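Local coordinates for acetylglutamate kinase (Streptococcus mutans, PDB 3L86), which probably catalyses the ATP-dependent phosphorylation of N-acetyl-L-glutamate, the second of four steps from glutamate to N-acetylornithine in arginine biosynthesis, at residues V40-G45 against N192-A197; L209-N214 against G262-G267; V70-G75 against P175-L180. All coordinates share one frame; numbering follows the deposited sequence.

Contact 1: V40-G45 against N192-A197; sequences VIKIGG and NADYLA. With NLG (N-acetyl-L-glutamate), chain C; ADP (adenosine-5'-diphosphate), chain B.
Lys42 and Ala197 make the closest apolar contact between strand 40-43 and helix 193-197. Lys42 CG lies 3.6 Å from Ala197 CB, and Lys42 CD rests 4.1 Å from Ala193 CB. The two alanines are one helical turn apart, so the lysine chain runs past both on one side of the helix. The strand and helix axes run nearly antiparallel, at 175°. Val40 reaches the same helix more loosely, through CG1.

The polar contact is at the end of the lysine. CG sits anti to the backbone N (chi1 -168°), and further bends carry the amino group around to Asp194. Lys42 NZ and Asp194 OD1 form a weak, long salt bridge of 3.4 Å. The same carboxylate oxygen also pairs with Lys249.

Backbone N-H groups bind the ligands. Ala193 N donates to OE1 of N-acetyl-L-glutamate at 3.0 Å. Gly45 N makes a weak bond to ADP O3B at 3.3 Å. At the helix start, Asn192 OD1 accepts from Tyr195 N at 3.2 Å as the N-cap.

Asp194 is thus shared by two lysines, both predicted transition-state stabilisers. It probably helps position both amino groups. Lys42 NZ stands 3.7 Å from ADP O1B, consistent with a role in phosphoryl transfer between nucleotide and substrate.

Contact 2: L209-N214 against G262-G267; sequences LILMTN and GQVLIG. With ADP (adenosine-5'-diphosphate), chain B.
Leu211 meets both Val264 and Ile266 on one face of a parallel strand pair. Its CD1 lies 3.8 Å from Val264 CG1, and these two side chains cross at a slant. Leu211 and Ile266 run alongside each other in the same direction, with Leu211 CD1 4.0 Å from Ile266 CG1. The leucine CG stands anti to the carbonyl carbon (chi1 -63°), as does CG1 of Ile266, which keeps the two chains in step. Leu209 shares this face, which packs against helices 193-203 and 246-258. Ile210 and Leu265 point to the other face and touch loosely through CG2 and CD2.

The backbones hold this register. Leu211 N donates to Leu265 O at 2.8 Å. Farther along, Thr213 N donates to Gly267 O at 3.0 Å.

Thr213 then turns from sheet to nucleotide. Its OG1 is anti to the backbone N (chi1 178°) and donates to ADP O2B at 2.7 Å. Its CG2 lies 3.6 Å from Gly267 O. Asn214 OD1 accepts a weak bond from the ribose O3'. The arrangement belongs to the parallel core of the amino acid kinase fold, with the ADP site at the C-terminal end of strand 208-212.

Contact 3: V70-G75 against P175-L180; sequences VIVHGG and PILASL. With NLG (N-acetyl-L-glutamate), chain C.
Strands 70-73 and 175-178 run parallel, with axes 4.8 Å apart and crossing at -20°. They are neighbours in the central sheet of the amino acid kinase fold. Leu177 is bonded to strand 70-73 through both its N and its O: the N donates to Ile71 O at 2.8 Å, and the O accepts from His73 N at 3.1 Å.

Val70 and Pro175 start the side-chain contact, crossing at about a right angle. Val70 CG2 and Pro175 CG meet there at 4.0 Å. Val72 and Leu177 share a face of the sheet and touch lightly through CG2 and CD2.

His73 shares the other face with Ile71 and Ile176. Its CG lies between the backbone N and the carbonyl carbon (chi1 77°), which swings the ring over the neighbouring strand. Ala178 CA sits over one ring face in a CH-pi contact, 3.9 Å from the ring centroid. Ile176 CG2 comes to the ring edge, 3.8 Å from His73 CD2. The rotation of the ring is fixed by His73 ND1, which donates to Gly74 O in the ring plane.

Gly74, past the end of its strand, and Ser179, at the break in strand 174-182, line the substrate pocket. Gly75, the N-cap of helix 76-85, donates from its N to OE2 of N-acetyl-L-glutamate at 2.8 Å.

All three contacts are largely buried and reach the same sheet. Strand 38-43 of contact 1 is its middle link, hydrogen-bonded to strand 208-212 of contact 2 on one side and strand 68-73 of contact 3 on the other. Contacts 2 and 3 do not touch. Both are parallel strand pairs, whereas contact 1 lays a helix against the sheet, nearly antiparallel to its strand. That helix, 193-203, also packs on residues of the other two. Among the touching residues, only Gln263 of contact 2 is exposed. The chemistry follows position: contact 2 meets ADP, contact 3 meets N-acetyl-L-glutamate, and contact 1, at the chain centre, meets both and brings in charged side chains.

Contact 1: V40-G45 against N192-A197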
loop_
_atom_site.group_PDB
_atom_site.type_symbol
_atom_site.label_atom_id
_atom_site.label_comp_id
_atom_site.label_asym_id
_atom_site.label_seq_id
_atom_site.Cartn_x
_atom_site.Cartn_y
_atom_site.Cartn_z
ATOM N N VAL A 40 8.358 4.365 -4.493
ATOM C CA VAL A 40 7.017 4.231 -3.901
ATOM C C VAL A 40 7.138 3.572 -2.502
ATOM O O VAL A 40 7.783 2.526 -2.361
ATOM C CB VAL A 40 6.062 3.433 -4.841
ATOM C CG1 VAL A 40 4.656 3.158 -4.178
ATOM C CG2 VAL A 40 5.910 4.226 -6.218
ATOM N N ILE A 41 6.583 4.234 -1.482
ATOM C CA ILE A 41 6.512 3.702 -0.096
ATOM C C ILE A 41 5.065 3.373 0.286
ATOM O O ILE A 41 4.227 4.273 0.394
ATOM C CB ILE A 41 7.076 4.704 0.896
ATOM C CG1 ILE A 41 8.543 5.006 0.500
ATOM C CG2 ILE A 41 7.003 4.190 2.389
ATOM C CD1 ILE A 41 8.953 6.448 0.631
ATOM N N LYS A 42 4.785 2.090 0.531
ATOM C CA LYS A 42 3.468 1.666 1.019
ATOM C C LYS A 42 3.552 1.446 2.545
ATOM O O LYS A 42 4.457 0.774 3.057
ATOM C CB LYS A 42 3.091 0.374 0.283
ATOM C CG LYS A 42 1.634 -0.133 0.408
ATOM C CD LYS A 42 1.194 -0.472 1.829
ATOM C CE LYS A 42 1.715 -1.785 2.397
ATOM N NZ LYS A 42 0.536 -2.297 3.280
ATOM N N ILE A 43 2.635 2.033 3.288
ATOM C CA ILE A 43 2.695 2.012 4.773
ATOM C C ILE A 43 1.452 1.255 5.301
ATOM O O ILE A 43 0.291 1.677 5.004
ATOM C CB ILE A 43 2.817 3.502 5.377
ATOM C CG1 ILE A 43 4.021 4.237 4.823
ATOM C CG2 ILE A 43 2.983 3.508 6.944
ATOM C CD1 ILE A 43 3.929 5.778 4.889
ATOM N N GLY A 44 1.671 0.150 6.067
ATOM C CA GLY A 44 0.550 -0.670 6.677
ATOM C C GLY A 44 -0.227 -0.050 7.846
ATOM O O GLY A 44 0.088 1.034 8.287
ATOM N N GLY A 45 -1.265 -0.716 8.348
ATOM C CA GLY A 45 -2.106 -0.130 9.429
ATOM C C GLY A 45 -1.336 0.212 10.712
ATOM O O GLY A 45 -1.208 1.394 11.099
ATOM N N ASN A 192 -7.301 -3.767 -1.656
ATOM C CA ASN A 192 -6.187 -4.222 -0.766
ATOM C C ASN A 192 -4.965 -3.269 -0.992
ATOM O O ASN A 192 -4.647 -2.984 -2.153
ATOM C CB ASN A 192 -5.772 -5.659 -1.131
ATOM C CG ASN A 192 -4.459 -6.070 -0.477
ATOM O OD1 ASN A 192 -3.399 -6.066 -1.114
ATOM N ND2 ASN A 192 -4.514 -6.420 0.791
ATOM N N ALA A 193 -4.304 -2.774 0.069
ATOM C CA ALA A 193 -3.271 -1.703 -0.143
ATOM C C ALA A 193 -2.074 -2.169 -0.932
ATOM O O ALA A 193 -1.469 -1.370 -1.637
ATOM C CB ALA A 193 -2.798 -1.008 1.191
ATOM N N ASP A 194 -1.699 -3.443 -0.785
ATOM C CA ASP A 194 -0.596 -4.052 -1.562
ATOM C C ASP A 194 -0.865 -4.071 -3.079
ATOM O O ASP A 194 0.042 -3.843 -3.878
ATOM C CB ASP A 194 -0.298 -5.498 -1.068
ATOM C CG ASP A 194 -0.011 -5.548 0.479
ATOM O OD1 ASP A 194 0.853 -4.793 0.963
ATOM O OD2 ASP A 194 -0.694 -6.297 1.212
ATOM N N TYR A 195 -2.098 -4.372 -3.460
ATOM C CA TYR A 195 -2.513 -4.343 -4.858
ATOM C C TYR A 195 -2.350 -2.911 -5.416
ATOM O O TYR A 195 -1.877 -2.699 -6.564
ATOM C CB TYR A 195 -4.016 -4.746 -4.946
ATOM C CG TYR A 195 -4.373 -6.258 -4.759
ATOM C CD1 TYR A 195 -3.498 -7.168 -4.143
ATOM C CD2 TYR A 195 -5.612 -6.757 -5.236
ATOM C CE1 TYR A 195 -3.869 -8.575 -3.993
ATOM C CE2 TYR A 195 -5.994 -8.118 -5.095
ATOM C CZ TYR A 195 -5.130 -9.010 -4.470
ATOM O OH TYR A 195 -5.535 -10.336 -4.373
ATOM N N LEU A 196 -2.831 -1.927 -4.662
ATOM C CA LEU A 196 -2.693 -0.522 -5.116
ATOM C C LEU A 196 -1.204 -0.084 -5.286
ATOM O O LEU A 196 -0.859 0.600 -6.263
ATOM C CB LEU A 196 -3.406 0.473 -4.187
ATOM C CG LEU A 196 -3.290 1.961 -4.680
ATOM C CD1 LEU A 196 -3.741 2.092 -6.181
ATOM C CD2 LEU A 196 -4.103 2.943 -3.846
ATOM N N ALA A 197 -0.360 -0.420 -4.305
ATOM C CA ALA A 197 1.078 -0.197 -4.371
ATOM C C ALA A 197 1.740 -0.778 -5.633
ATOM O O ALA A 197 2.576 -0.086 -6.228
ATOM C CB ALA A 197 1.745 -0.820 -3.109
HETATM C CA NLG C . -8.287 -3.952 2.371
HETATM C C NLG C . -8.938 -4.938 1.582
HETATM O OXT NLG C . -9.106 -6.119 1.907
HETATM O O NLG C . -9.354 -4.979 0.483
HETATM C CB NLG C . -7.880 -2.470 2.449
HETATM C CG NLG C . -6.930 -1.931 3.597
HETATM C CD NLG C . -5.456 -2.460 3.856
HETATM O OE1 NLG C . -4.945 -3.102 2.985
HETATM O OE2 NLG C . -4.816 -2.284 4.906
HETATM C C7 NLG C . -8.957 -4.211 4.605
HETATM C C8 NLG C . -8.523 -4.455 5.706
HETATM O O7 NLG C . -10.097 -3.958 4.299
HETATM N N2 NLG C . -8.190 -4.216 3.583
HETATM P PB ADP B . -0.180 -4.771 6.912
HETATM O O1B ADP B . -0.622 -5.002 5.496
HETATM O O2B ADP B . 1.229 -4.183 7.066
HETATM O O3B ADP B . -1.176 -3.958 7.662
HETATM P PA ADP B . -0.952 -7.607 7.416
HETATM O O1A ADP B . -1.422 -8.204 8.736
HETATM O O2A ADP B . -1.981 -7.454 6.332
HETATM O O3A ADP B . -0.127 -6.200 7.685
HETATM O "O5'" ADP B . 0.242 -8.588 6.943
HETATM C "C5'" ADP B . 1.379 -8.782 7.822
HETATM C "C4'" ADP B . 1.153 -10.078 8.656
HETATM O "O4'" ADP B . 1.217 -11.294 7.882
HETATM C "C3'" ADP B . 2.184 -10.297 9.774
HETATM O "O3'" ADP B . 1.815 -9.481 10.880
HETATM C "C2'" ADP B . 2.000 -11.767 10.129
HETATM O "O2'" ADP B . 0.993 -11.819 11.134
HETATM C "C1'" ADP B . 1.355 -12.366 8.881
HETATM N N9 ADP B . 2.208 -13.436 8.300
HETATM C C8 ADP B . 1.711 -14.619 7.838
HETATM N N7 ADP B . 2.723 -15.373 7.331
HETATM C C5 ADP B . 3.871 -14.673 7.505
HETATM C C6 ADP B . 5.290 -14.892 7.244
HETATM N N6 ADP B . 5.712 -16.016 6.605
HETATM N N1 ADP B . 6.178 -13.906 7.554
HETATM C C2 ADP B . 5.796 -12.783 8.139
HETATM N N3 ADP B . 4.520 -12.513 8.416
HETATM C C4 ADP B . 3.525 -13.410 8.145
#

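Contact 2: L209-N214 against G262-G267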
loop_
_atom_site.group_PDB
_atom_site.type_symbol
_atom_site.label_atom_id
_atom_site.label_comp_id
_atom_site.label_asym_id
_atom_site.label_seq_id
_atom_site.Cartn_x
_atom_site.Cartn_y
_atom_site.Cartn_z
ATOM N N LEU A 209 10.085 -0.362 -4.699
ATOM C CA LEU A 209 8.870 -0.337 -3.836
ATOM C C LEU A 209 9.202 -0.896 -2.406
ATOM O O LEU A 209 9.831 -1.981 -2.257
ATOM C CB LEU A 209 7.767 -1.197 -4.493
ATOM C CG LEU A 209 6.524 -1.602 -3.650
ATOM C CD1 LEU A 209 5.699 -0.324 -3.262
ATOM C CD2 LEU A 209 5.600 -2.588 -4.439
ATOM N N ILE A 210 8.803 -0.165 -1.367
ATOM C CA ILE A 210 8.986 -0.596 0.026
ATOM C C ILE A 210 7.595 -0.945 0.548
ATOM O O ILE A 210 6.678 -0.106 0.522
ATOM C CB ILE A 210 9.697 0.540 0.868
ATOM C CG1 ILE A 210 11.067 0.858 0.237
ATOM C CG2 ILE A 210 9.856 0.127 2.323
ATOM C CD1 ILE A 210 11.847 2.111 0.823
ATOM N N LEU A 211 7.401 -2.193 0.971
ATOM C CA LEU A 211 6.162 -2.591 1.603
ATOM C C LEU A 211 6.387 -2.641 3.139
ATOM O O LEU A 211 6.825 -3.674 3.710
ATOM C CB LEU A 211 5.677 -3.983 1.047
ATOM C CG LEU A 211 5.322 -4.014 -0.462
ATOM C CD1 LEU A 211 5.249 -5.437 -1.031
ATOM C CD2 LEU A 211 4.021 -3.275 -0.819
ATOM N N MET A 212 6.091 -1.527 3.808
ATOM C CA MET A 212 6.461 -1.388 5.219
ATOM C C MET A 212 5.297 -1.869 6.098
ATOM O O MET A 212 4.138 -1.493 5.850
ATOM C CB MET A 212 6.796 0.097 5.538
ATOM C CG MET A 212 7.872 0.248 6.633
ATOM S SD MET A 212 8.392 1.973 7.002
ATOM C CE MET A 212 6.936 2.494 7.881
ATOM N N THR A 213 5.614 -2.715 7.084
ATOM C CA THR A 213 4.609 -3.469 7.782
ATOM C C THR A 213 5.068 -3.644 9.252
ATOM O O THR A 213 5.970 -2.889 9.733
ATOM C CB THR A 213 4.346 -4.856 7.078
ATOM O OG1 THR A 213 3.380 -5.621 7.823
ATOM C CG2 THR A 213 5.630 -5.693 6.880
ATOM N N ASN A 214 4.464 -4.589 9.980
ATOM C CA ASN A 214 4.771 -4.700 11.405
ATOM C C ASN A 214 5.456 -6.049 11.779
ATOM O O ASN A 214 5.281 -6.591 12.900
ATOM C CB ASN A 214 3.524 -4.367 12.268
ATOM C CG ASN A 214 2.423 -5.397 12.147
ATOM O OD1 ASN A 214 2.323 -6.095 11.129
ATOM N ND2 ASN A 214 1.660 -5.596 13.235
ATOM N N GLY A 262 13.144 -2.631 -10.153
ATOM C CA GLY A 262 14.400 -3.312 -9.834
ATOM C C GLY A 262 14.493 -4.061 -8.500
ATOM O O GLY A 262 15.119 -5.133 -8.437
ATOM N N GLN A 263 13.876 -3.512 -7.433
ATOM C CA GLN A 263 13.869 -4.148 -6.094
ATOM C C GLN A 263 12.560 -3.893 -5.296
ATOM O O GLN A 263 12.019 -2.776 -5.371
ATOM C CB GLN A 263 14.988 -3.554 -5.258
ATOM C CG GLN A 263 16.385 -3.636 -5.841
ATOM C CD GLN A 263 17.359 -3.043 -4.866
ATOM O OE1 GLN A 263 17.138 -1.937 -4.308
ATOM N NE2 GLN A 263 18.416 -3.785 -4.586
ATOM N N VAL A 264 12.041 -4.914 -4.573
ATOM C CA VAL A 264 11.012 -4.697 -3.541
ATOM C C VAL A 264 11.571 -5.065 -2.112
ATOM O O VAL A 264 12.257 -6.079 -1.956
ATOM C CB VAL A 264 9.722 -5.536 -3.851
ATOM C CG1 VAL A 264 8.645 -5.328 -2.746
ATOM C CG2 VAL A 264 9.138 -5.167 -5.183
ATOM N N LEU A 265 11.310 -4.238 -1.093
ATOM C CA LEU A 265 11.684 -4.545 0.299
ATOM C C LEU A 265 10.438 -4.770 1.165
ATOM O O LEU A 265 9.509 -3.955 1.146
ATOM C CB LEU A 265 12.509 -3.390 0.865
ATOM C CG LEU A 265 12.953 -3.460 2.337
ATOM C CD1 LEU A 265 14.022 -4.606 2.454
ATOM C CD2 LEU A 265 13.551 -2.129 2.772
ATOM N N ILE A 266 10.382 -5.904 1.864
ATOM C CA ILE A 266 9.392 -6.181 2.912
ATOM C C ILE A 266 10.092 -6.182 4.327
ATOM O O ILE A 266 11.038 -6.972 4.575
ATOM C CB ILE A 266 8.677 -7.545 2.635
ATOM C CG1 ILE A 266 7.852 -7.440 1.336
ATOM C CG2 ILE A 266 7.754 -7.985 3.823
ATOM C CD1 ILE A 266 7.217 -8.769 0.870
ATOM N N GLY A 267 9.643 -5.301 5.229
ATOM C CA GLY A 267 10.200 -5.187 6.625
ATOM C C GLY A 267 9.497 -4.061 7.430
ATOM O O GLY A 267 8.471 -3.508 7.014
HETATM P PB ADP B . -0.180 -4.771 6.912
HETATM O O1B ADP B . -0.622 -5.002 5.496
HETATM O O2B ADP B . 1.229 -4.183 7.066
HETATM O O3B ADP B . -1.176 -3.958 7.662
HETATM P PA ADP B . -0.952 -7.607 7.416
HETATM O O1A ADP B . -1.422 -8.204 8.736
HETATM O O2A ADP B . -1.981 -7.454 6.332
HETATM O O3A ADP B . -0.127 -6.200 7.685
HETATM O "O5'" ADP B . 0.242 -8.588 6.943
HETATM C "C5'" ADP B . 1.379 -8.782 7.822
HETATM C "C4'" ADP B . 1.153 -10.078 8.656
HETATM O "O4'" ADP B . 1.217 -11.294 7.882
HETATM C "C3'" ADP B . 2.184 -10.297 9.774
HETATM O "O3'" ADP B . 1.815 -9.481 10.880
HETATM C "C2'" ADP B . 2.000 -11.767 10.129
HETATM O "O2'" ADP B . 0.993 -11.819 11.134
HETATM C "C1'" ADP B . 1.355 -12.366 8.881
HETATM N N9 ADP B . 2.208 -13.436 8.300
HETATM C C8 ADP B . 1.711 -14.619 7.838
HETATM N N7 ADP B . 2.723 -15.373 7.331
HETATM C C5 ADP B . 3.871 -14.673 7.505
HETATM C C6 ADP B . 5.290 -14.892 7.244
HETATM N N6 ADP B . 5.712 -16.016 6.605
HETATM N N1 ADP B . 6.178 -13.906 7.554
HETATM C C2 ADP B . 5.796 -12.783 8.139
HETATM N N3 ADP B . 4.520 -12.513 8.416
HETATM C C4 ADP B . 3.525 -13.410 8.145
#

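Contact 3: V70-G75 against P175-L180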
loop_
_atom_site.group_PDB
_atom_site.type_symbol
_atom_site.label_atom_id
_atom_site.label_comp_id
_atom_site.label_asym_id
_atom_site.label_seq_id
_atom_site.Cartn_x
_atom_site.Cartn_y
_atom_site.Cartn_z
ATOM N N VAL A 70 6.240 8.775 -3.708
ATOM C CA VAL A 70 4.761 8.637 -3.663
ATOM C C VAL A 70 4.457 7.693 -2.512
ATOM O O VAL A 70 5.124 6.666 -2.408
ATOM C CB VAL A 70 4.173 8.050 -4.997
ATOM C CG1 VAL A 70 2.684 7.781 -4.856
ATOM C CG2 VAL A 70 4.435 9.037 -6.216
ATOM N N ILE A 71 3.502 8.050 -1.636
ATOM C CA ILE A 71 3.093 7.239 -0.490
ATOM C C ILE A 71 1.653 6.667 -0.676
ATOM O O ILE A 71 0.692 7.407 -1.027
ATOM C CB ILE A 71 3.195 8.023 0.866
ATOM C CG1 ILE A 71 4.662 8.230 1.292
ATOM C CG2 ILE A 71 2.362 7.321 2.061
ATOM C CD1 ILE A 71 4.826 9.253 2.462
ATOM N N VAL A 72 1.534 5.342 -0.509
ATOM C CA VAL A 72 0.274 4.576 -0.508
ATOM C C VAL A 72 0.186 4.002 0.927
ATOM O O VAL A 72 1.218 3.760 1.551
ATOM C CB VAL A 72 0.307 3.428 -1.560
ATOM C CG1 VAL A 72 -0.916 2.447 -1.428
ATOM C CG2 VAL A 72 0.480 4.041 -3.039
ATOM N N HIS A 73 -1.040 3.911 1.464
ATOM C CA HIS A 73 -1.290 3.376 2.785
ATOM C C HIS A 73 -2.618 2.570 2.846
ATOM O O HIS A 73 -3.603 2.844 2.049
ATOM C CB HIS A 73 -1.276 4.487 3.851
ATOM C CG HIS A 73 -2.514 5.333 3.891
ATOM N ND1 HIS A 73 -3.673 4.937 4.556
ATOM C CD2 HIS A 73 -2.755 6.580 3.414
ATOM C CE1 HIS A 73 -4.583 5.895 4.445
ATOM N NE2 HIS A 73 -4.041 6.912 3.783
ATOM N N GLY A 74 -2.644 1.589 3.754
ATOM C CA GLY A 74 -3.888 0.850 4.106
ATOM C C GLY A 74 -4.390 1.198 5.510
ATOM O O GLY A 74 -4.283 2.375 5.970
ATOM N N GLY A 75 -4.938 0.204 6.213
ATOM C CA GLY A 75 -5.551 0.447 7.531
ATOM C C GLY A 75 -6.403 -0.692 8.099
ATOM O O GLY A 75 -7.352 -0.447 8.847
ATOM N N PRO A 175 2.431 13.140 -2.894
ATOM C CA PRO A 175 1.020 12.739 -2.749
ATOM C C PRO A 175 0.866 11.548 -1.815
ATOM O O PRO A 175 1.574 10.562 -1.999
ATOM C CB PRO A 175 0.624 12.296 -4.156
ATOM C CG PRO A 175 1.964 11.879 -4.880
ATOM C CD PRO A 175 2.984 12.897 -4.260
ATOM N N ILE A 176 -0.097 11.639 -0.883
ATOM C CA ILE A 176 -0.539 10.512 -0.020
ATOM C C ILE A 176 -1.896 9.896 -0.472
ATOM O O ILE A 176 -2.969 10.581 -0.465
ATOM C CB ILE A 176 -0.582 10.949 1.455
ATOM C CG1 ILE A 176 0.844 11.351 1.929
ATOM C CG2 ILE A 176 -1.097 9.805 2.376
ATOM C CD1 ILE A 176 0.839 12.302 3.189
ATOM N N LEU A 177 -1.840 8.617 -0.860
ATOM C CA LEU A 177 -3.014 7.873 -1.376
ATOM C C LEU A 177 -3.507 6.733 -0.518
ATOM O O LEU A 177 -2.847 5.694 -0.379
ATOM C CB LEU A 177 -2.668 7.205 -2.681
ATOM C CG LEU A 177 -2.949 7.726 -4.037
ATOM C CD1 LEU A 177 -2.282 9.102 -4.176
ATOM C CD2 LEU A 177 -2.392 6.720 -5.092
ATOM N N ALA A 178 -4.724 6.864 -0.028
ATOM C CA ALA A 178 -5.422 5.742 0.646
ATOM C C ALA A 178 -5.783 4.614 -0.335
ATOM O O ALA A 178 -5.927 4.881 -1.536
ATOM C CB ALA A 178 -6.703 6.258 1.314
ATOM N N SER A 179 -6.015 3.387 0.189
ATOM C CA SER A 179 -6.300 2.259 -0.696
ATOM C C SER A 179 -7.785 2.185 -1.107
ATOM O O SER A 179 -8.556 1.361 -0.526
ATOM C CB SER A 179 -5.857 0.929 -0.086
ATOM O OG SER A 179 -6.424 0.718 1.212
ATOM N N LEU A 180 -8.152 3.061 -2.050
ATOM C CA LEU A 180 -9.533 3.262 -2.560
ATOM C C LEU A 180 -9.449 3.550 -4.061
ATOM O O LEU A 180 -8.493 4.195 -4.529
ATOM C CB LEU A 180 -10.232 4.464 -1.863
ATOM C CG LEU A 180 -10.533 4.342 -0.319
ATOM C CD1 LEU A 180 -10.949 5.699 0.272
ATOM C CD2 LEU A 180 -11.609 3.244 0.066
HETATM C CA NLG C . -8.287 -3.952 2.371
HETATM C C NLG C . -8.938 -4.938 1.582
HETATM O OXT NLG C . -9.106 -6.119 1.907
HETATM O O NLG C . -9.354 -4.979 0.483
HETATM C CB NLG C . -7.880 -2.470 2.449
HETATM C CG NLG C . -6.930 -1.931 3.597
HETATM C CD NLG C . -5.456 -2.460 3.856
HETATM O OE1 NLG C . -4.945 -3.102 2.985
HETATM O OE2 NLG C . -4.816 -2.284 4.906
HETATM C C7 NLG C . -8.957 -4.211 4.605
HETATM C C8 NLG C . -8.523 -4.455 5.706
HETATM O O7 NLG C . -10.097 -3.958 4.299
HETATM N N2 NLG C . -8.190 -4.216 3.583
#